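Local coordinates for chitinase (Pyrococcus furiosus, PDB 2CWR), which degrades chitin, the fragment here being its chitin-binding domain, which probably holds the enzyme on its insoluble substrate, at residues 21-26 / 88-93; 45-50 / 81-86. All coordinates share one frame; numbering follows the deposited sequence.

Contacts 1 and 2 share the sheet in which strands 22-31, 76-84 and 48-53 lie side by side, and their centres are about 7 Å apart. Contact 1 is the buried one: side chains of strand 22-31 reach across to the start of strand 91-98, which belongs to the other sheet, and the two segments meet through side-chain packing and water bridges. Contact 2 is partly buried and lies within one sheet, where backbone bonds tie the edge strand 48-53 to strand 76-84. Apolar groups and two waters serve contact 1, whereas contact 2 combines regular strand pairing with a hydrated face. Val83 of contact 2 touches Tyr25, Lys90 and Val91 of contact 1, bringing both into one interior.

Contact 1. Residues 21-26 / 88-93; sequences SGAEYD and GDKVEE
Tyr25 and Val91 meet between the two sheets of a beta-sandwich, the fold of this cellulose-binding-domain family. Their side chains run past each other in opposite directions, and Val91 CG2 lies over one face of the tyrosine ring, 3.5 Å from Tyr25 CZ. With CG1 anti to the backbone N (Val91 chi1 173°), CG2 is left beside that N, and it is the branch that touches the ring. Lys90 comes instead at the ring's edge, its CB 3.5 Å from Tyr25 OH. The phenol reaches the facing backbone through water: water 1 links OH to Lys90 N, and water 2, in the ring plane 2.6 Å from Tyr25 OH, donates to Val91 O. A phenylalanine in place of Tyr25 would probably keep the ring against Val91 CG2 but lose both water bridges, leaving Lys90 N and Val91 O without their link to the phenol. Val14 and Val16 of strand 10-18 also touch the tyrosine. The lysine chain passes Ala23, where Lys90 CG is 3.9 Å from Ala23 CB, and brings its CE beside the Ser21-Gly22 peptide. Its ammonium forms a salt bridge with Asp18 and hydrogen-bonds Gly20 O; Lys90 NZ also donates to Gly88 O at 2.8 Å, in the carbonyl plane.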
loop_
_atom_site.group_PDB
_atom_site.type_symbol
_atom_site.label_atom_id
_atom_site.label_comp_id
_atom_site.label_asym_id
_atom_site.label_seq_id
_atom_site.Cartn_x
_atom_site.Cartn_y
_atom_site.Cartn_z
ATOM N N SER A 21 -3.302 15.268 -11.070
ATOM C CA SER A 21 -4.618 14.837 -10.612
ATOM C C SER A 21 -4.583 13.438 -10.008
ATOM O O SER A 21 -5.543 13.001 -9.371
ATOM C CB SER A 21 -5.606 14.858 -11.779
ATOM O OG SER A 21 -5.179 13.987 -12.815
ATOM N N GLY A 22 -3.474 12.737 -10.216
ATOM C CA GLY A 22 -3.356 11.393 -9.685
ATOM C C GLY A 22 -1.914 10.963 -9.542
ATOM O O GLY A 22 -1.000 11.695 -9.924
ATOM N N ALA A 23 -1.709 9.769 -8.994
ATOM C CA ALA A 23 -0.363 9.244 -8.805
ATOM C C ALA A 23 -0.398 7.729 -8.662
ATOM O O ALA A 23 -1.342 7.172 -8.097
ATOM C CB ALA A 23 0.272 9.872 -7.564
ATOM N N GLU A 24 0.628 7.068 -9.186
ATOM C CA GLU A 24 0.720 5.617 -9.097
ATOM C C GLU A 24 1.745 5.218 -8.046
ATOM O O GLU A 24 2.840 5.785 -7.980
ATOM C CB GLU A 24 1.124 4.999 -10.439
ATOM C CG GLU A 24 1.211 3.469 -10.373
ATOM C CD GLU A 24 1.480 2.813 -11.717
ATOM O OE1 GLU A 24 1.075 3.383 -12.750
ATOM O OE2 GLU A 24 2.081 1.713 -11.735
ATOM N N TYR A 25 1.373 4.239 -7.229
ATOM C CA TYR A 25 2.235 3.726 -6.182
ATOM C C TYR A 25 2.520 2.250 -6.438
ATOM O O TYR A 25 1.614 1.417 -6.400
ATOM C CB TYR A 25 1.567 3.897 -4.814
ATOM C CG TYR A 25 1.360 5.345 -4.432
ATOM C CD1 TYR A 25 0.314 6.093 -4.977
ATOM C CD2 TYR A 25 2.244 5.984 -3.562
ATOM C CE1 TYR A 25 0.158 7.444 -4.666
ATOM C CE2 TYR A 25 2.096 7.333 -3.245
ATOM C CZ TYR A 25 1.053 8.055 -3.801
ATOM O OH TYR A 25 0.906 9.389 -3.492
ATOM N N ASP A 26 3.782 1.937 -6.715
ATOM C CA ASP A 26 4.207 0.560 -6.968
ATOM C C ASP A 26 4.951 0.124 -5.717
ATOM O O ASP A 26 6.069 0.573 -5.463
ATOM C CB ASP A 26 5.138 0.512 -8.180
ATOM C CG ASP A 26 4.430 0.887 -9.470
ATOM O OD1 ASP A 26 5.098 1.404 -10.390
ATOM O OD2 ASP A 26 3.208 0.657 -9.566
ATOM N N GLY A 88 -0.643 17.839 -5.215
ATOM C CA GLY A 88 0.193 17.700 -4.035
ATOM C C GLY A 88 0.235 16.221 -3.683
ATOM O O GLY A 88 -0.427 15.421 -4.344
ATOM N N ASP A 89 0.994 15.847 -2.656
ATOM C CA ASP A 89 1.083 14.437 -2.272
ATOM C C ASP A 89 -0.305 13.845 -2.050
ATOM O O ASP A 89 -1.111 14.396 -1.300
ATOM C CB ASP A 89 1.919 14.273 -1.001
ATOM C CG ASP A 89 3.363 14.681 -1.199
ATOM O OD1 ASP A 89 3.880 14.502 -2.322
ATOM O OD2 ASP A 89 3.984 15.165 -0.231
ATOM N N LYS A 90 -0.570 12.718 -2.709
ATOM C CA LYS A 90 -1.859 12.039 -2.618
ATOM C C LYS A 90 -1.947 11.131 -1.398
ATOM O O LYS A 90 -3.039 10.791 -0.941
ATOM C CB LYS A 90 -2.092 11.199 -3.878
ATOM C CG LYS A 90 -1.958 11.969 -5.182
ATOM C CD LYS A 90 -3.061 13.002 -5.327
ATOM C CE LYS A 90 -2.921 13.784 -6.626
ATOM N NZ LYS A 90 -1.654 14.563 -6.675
ATOM N N VAL A 91 -0.788 10.733 -0.884
ATOM C CA VAL A 91 -0.715 9.846 0.270
ATOM C C VAL A 91 0.170 10.446 1.354
ATOM O O VAL A 91 1.200 11.050 1.058
ATOM C CB VAL A 91 -0.159 8.466 -0.155
ATOM C CG1 VAL A 91 0.079 7.593 1.058
ATOM C CG2 VAL A 91 -1.134 7.795 -1.110
ATOM N N GLU A 92 -0.234 10.279 2.609
ATOM C CA GLU A 92 0.527 10.822 3.730
ATOM C C GLU A 92 1.383 9.764 4.404
ATOM O O GLU A 92 2.442 10.068 4.958
ATOM C CB GLU A 92 -0.420 11.434 4.765
ATOM C CG GLU A 92 -1.430 12.399 4.173
ATOM C CD GLU A 92 -2.232 13.119 5.233
ATOM O OE1 GLU A 92 -2.290 12.616 6.377
ATOM O OE2 GLU A 92 -2.813 14.178 4.918
ATOM N N GLU A 93 0.924 8.519 4.358
ATOM C CA GLU A 93 1.664 7.439 4.989
ATOM C C GLU A 93 1.353 6.078 4.381
ATOM O O GLU A 93 0.216 5.794 4.010
ATOM C CB GLU A 93 1.348 7.407 6.486
ATOM C CG GLU A 93 2.107 6.344 7.261
ATOM C CD GLU A 93 1.736 6.316 8.734
ATOM O OE1 GLU A 93 1.902 7.355 9.410
ATOM O OE2 GLU A 93 1.281 5.255 9.215
HETATM O O HOH W 1 1.490 11.893 -4.821
HETATM O O HOH W 2 2.546 10.614 -1.815
#

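Contact 2. Residues 45-50 / 81-86; sequences PGATVG and FIVNGP
Pro45 meets Pro86 through its backbone, Pro45 O lying 3.3 Å from both CG and CD of Pro86. Gly46 follows with a positive phi of 72°; a side chain here would press against Pro86 CG. Its carbonyl accepts a bond from water 3, which also binds Thr48 OG1 and, weakly, Asn84 O. The Ala47 methyl packs against Val83, with Ala47 CB 3.8 Å from Val83 CG1, and Ala47 CA makes a CA-H...O contact with Asn84 O. A CB on Gly85 would collide with this methyl. Thr48 and Asn84 form the hydrogen-bonded pair: Thr48 N donates to Asn84 O and Asn84 N to Thr48 O, both at 2.8 Å and both nearly straight. Their side chains share one face of the sheet, where water 4 joins Thr48 OG1 to the amide oxygen, donating to Asn84 OD1 at 2.9 Å. Thr48 OG1, set between its own N and carbonyl carbon (chi1 61°), is bonded to both waters 3 and 4. Val49 faces the other way, beside Val83 in a non-hydrogen-bonded pair; Val49 CG1 approaches Phe81 CB at 4.3 Å, and Phe81 goes on to stack on Phe66 in the interior. Gly50 N donates to Ile82 O at 2.8 Å, tilted 30° from the carbonyl plane, and Asn84 OD1 lies 3.6 Å from Gly50 CA, where a side chain would clash. The antiparallel register, with Val49 and Val83 turned to the interior and Thr48 and Asn84 to the watered side, is typical of strand pairing in a beta-sandwich, here at the sheet's edge strand 48-53.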
loop_
_atom_site.group_PDB
_atom_site.type_symbol
_atom_site.label_atom_id
_atom_site.label_comp_id
_atom_site.label_asym_id
_atom_site.label_seq_id
_atom_site.Cartn_x
_atom_site.Cartn_y
_atom_site.Cartn_z
ATOM N N PRO A 45 -6.064 14.625 2.211
ATOM C CA PRO A 45 -7.434 15.143 2.165
ATOM C C PRO A 45 -8.016 15.108 0.754
ATOM O O PRO A 45 -7.358 15.511 -0.207
ATOM C CB PRO A 45 -7.276 16.571 2.686
ATOM C CG PRO A 45 -6.142 16.452 3.643
ATOM C CD PRO A 45 -5.165 15.586 2.877
ATOM N N GLY A 46 -9.244 14.609 0.635
ATOM C CA GLY A 46 -9.906 14.547 -0.657
ATOM C C GLY A 46 -9.390 13.525 -1.654
ATOM O O GLY A 46 -9.846 13.490 -2.799
ATOM N N ALA A 47 -8.447 12.689 -1.234
ATOM C CA ALA A 47 -7.886 11.676 -2.125
ATOM C C ALA A 47 -8.612 10.338 -1.996
ATOM O O ALA A 47 -9.071 9.971 -0.916
ATOM C CB ALA A 47 -6.401 11.495 -1.830
ATOM N N THR A 48 -8.710 9.620 -3.109
ATOM C CA THR A 48 -9.364 8.313 -3.137
ATOM C C THR A 48 -8.610 7.374 -4.075
ATOM O O THR A 48 -7.931 7.824 -5.001
ATOM C CB THR A 48 -10.814 8.421 -3.641
ATOM O OG1 THR A 48 -10.814 8.933 -4.977
ATOM C CG2 THR A 48 -11.627 9.339 -2.742
ATOM N N VAL A 49 -8.739 6.069 -3.842
ATOM C CA VAL A 49 -8.065 5.076 -4.677
ATOM C C VAL A 49 -8.880 4.771 -5.934
ATOM O O VAL A 49 -10.037 4.356 -5.851
ATOM C CB VAL A 49 -7.826 3.768 -3.892
ATOM C CG1 VAL A 49 -7.161 2.724 -4.793
ATOM C CG2 VAL A 49 -6.956 4.050 -2.677
ATOM N N GLY A 50 -8.265 4.987 -7.095
ATOM C CA GLY A 50 -8.931 4.750 -8.364
ATOM C C GLY A 50 -8.905 3.307 -8.838
ATOM O O GLY A 50 -9.865 2.832 -9.438
ATOM N N PHE A 81 -1.247 0.624 -6.646
ATOM C CA PHE A 81 -2.531 1.296 -6.696
ATOM C C PHE A 81 -2.361 2.712 -7.205
ATOM O O PHE A 81 -1.255 3.259 -7.210
ATOM C CB PHE A 81 -3.185 1.297 -5.305
ATOM C CG PHE A 81 -2.334 1.906 -4.223
ATOM C CD1 PHE A 81 -2.506 3.234 -3.845
ATOM C CD2 PHE A 81 -1.358 1.147 -3.574
ATOM C CE1 PHE A 81 -1.723 3.800 -2.839
ATOM C CE2 PHE A 81 -0.572 1.706 -2.566
ATOM C CZ PHE A 81 -0.756 3.035 -2.199
ATOM N N ILE A 82 -3.465 3.290 -7.656
ATOM C CA ILE A 82 -3.471 4.648 -8.173
ATOM C C ILE A 82 -4.374 5.471 -7.273
ATOM O O ILE A 82 -5.454 5.025 -6.883
ATOM C CB ILE A 82 -3.993 4.673 -9.629
ATOM C CG1 ILE A 82 -2.959 4.011 -10.549
ATOM C CG2 ILE A 82 -4.295 6.105 -10.059
ATOM C CD1 ILE A 82 -3.383 3.924 -12.003
ATOM N N VAL A 83 -3.917 6.665 -6.922
ATOM C CA VAL A 83 -4.690 7.539 -6.056
ATOM C C VAL A 83 -4.997 8.835 -6.783
ATOM O O VAL A 83 -4.110 9.452 -7.374
ATOM C CB VAL A 83 -3.919 7.870 -4.756
ATOM C CG1 VAL A 83 -4.759 8.773 -3.864
ATOM C CG2 VAL A 83 -3.568 6.590 -4.015
ATOM N N ASN A 84 -6.261 9.233 -6.744
ATOM C CA ASN A 84 -6.691 10.468 -7.382
ATOM C C ASN A 84 -7.005 11.463 -6.281
ATOM O O ASN A 84 -7.494 11.088 -5.219
ATOM C CB ASN A 84 -7.940 10.222 -8.232
ATOM C CG ASN A 84 -7.703 9.212 -9.340
ATOM O OD1 ASN A 84 -8.362 8.170 -9.397
ATOM N ND2 ASN A 84 -6.764 9.514 -10.229
ATOM N N GLY A 85 -6.718 12.737 -6.524
ATOM C CA GLY A 85 -7.003 13.727 -5.507
ATOM C C GLY A 85 -6.441 15.096 -5.816
ATOM O O GLY A 85 -6.015 15.363 -6.941
ATOM N N PRO A 86 -6.424 15.987 -4.817
ATOM C CA PRO A 86 -5.909 17.351 -4.976
ATOM C C PRO A 86 -4.433 17.360 -5.356
ATOM O O PRO A 86 -3.692 16.440 -5.011
ATOM C CB PRO A 86 -6.133 17.969 -3.596
ATOM C CG PRO A 86 -7.287 17.187 -3.040
ATOM C CD PRO A 86 -6.943 15.780 -3.455
HETATM O O HOH W 3 -10.899 11.723 -4.772
HETATM O O HOH W 4 -10.515 8.078 -7.480
#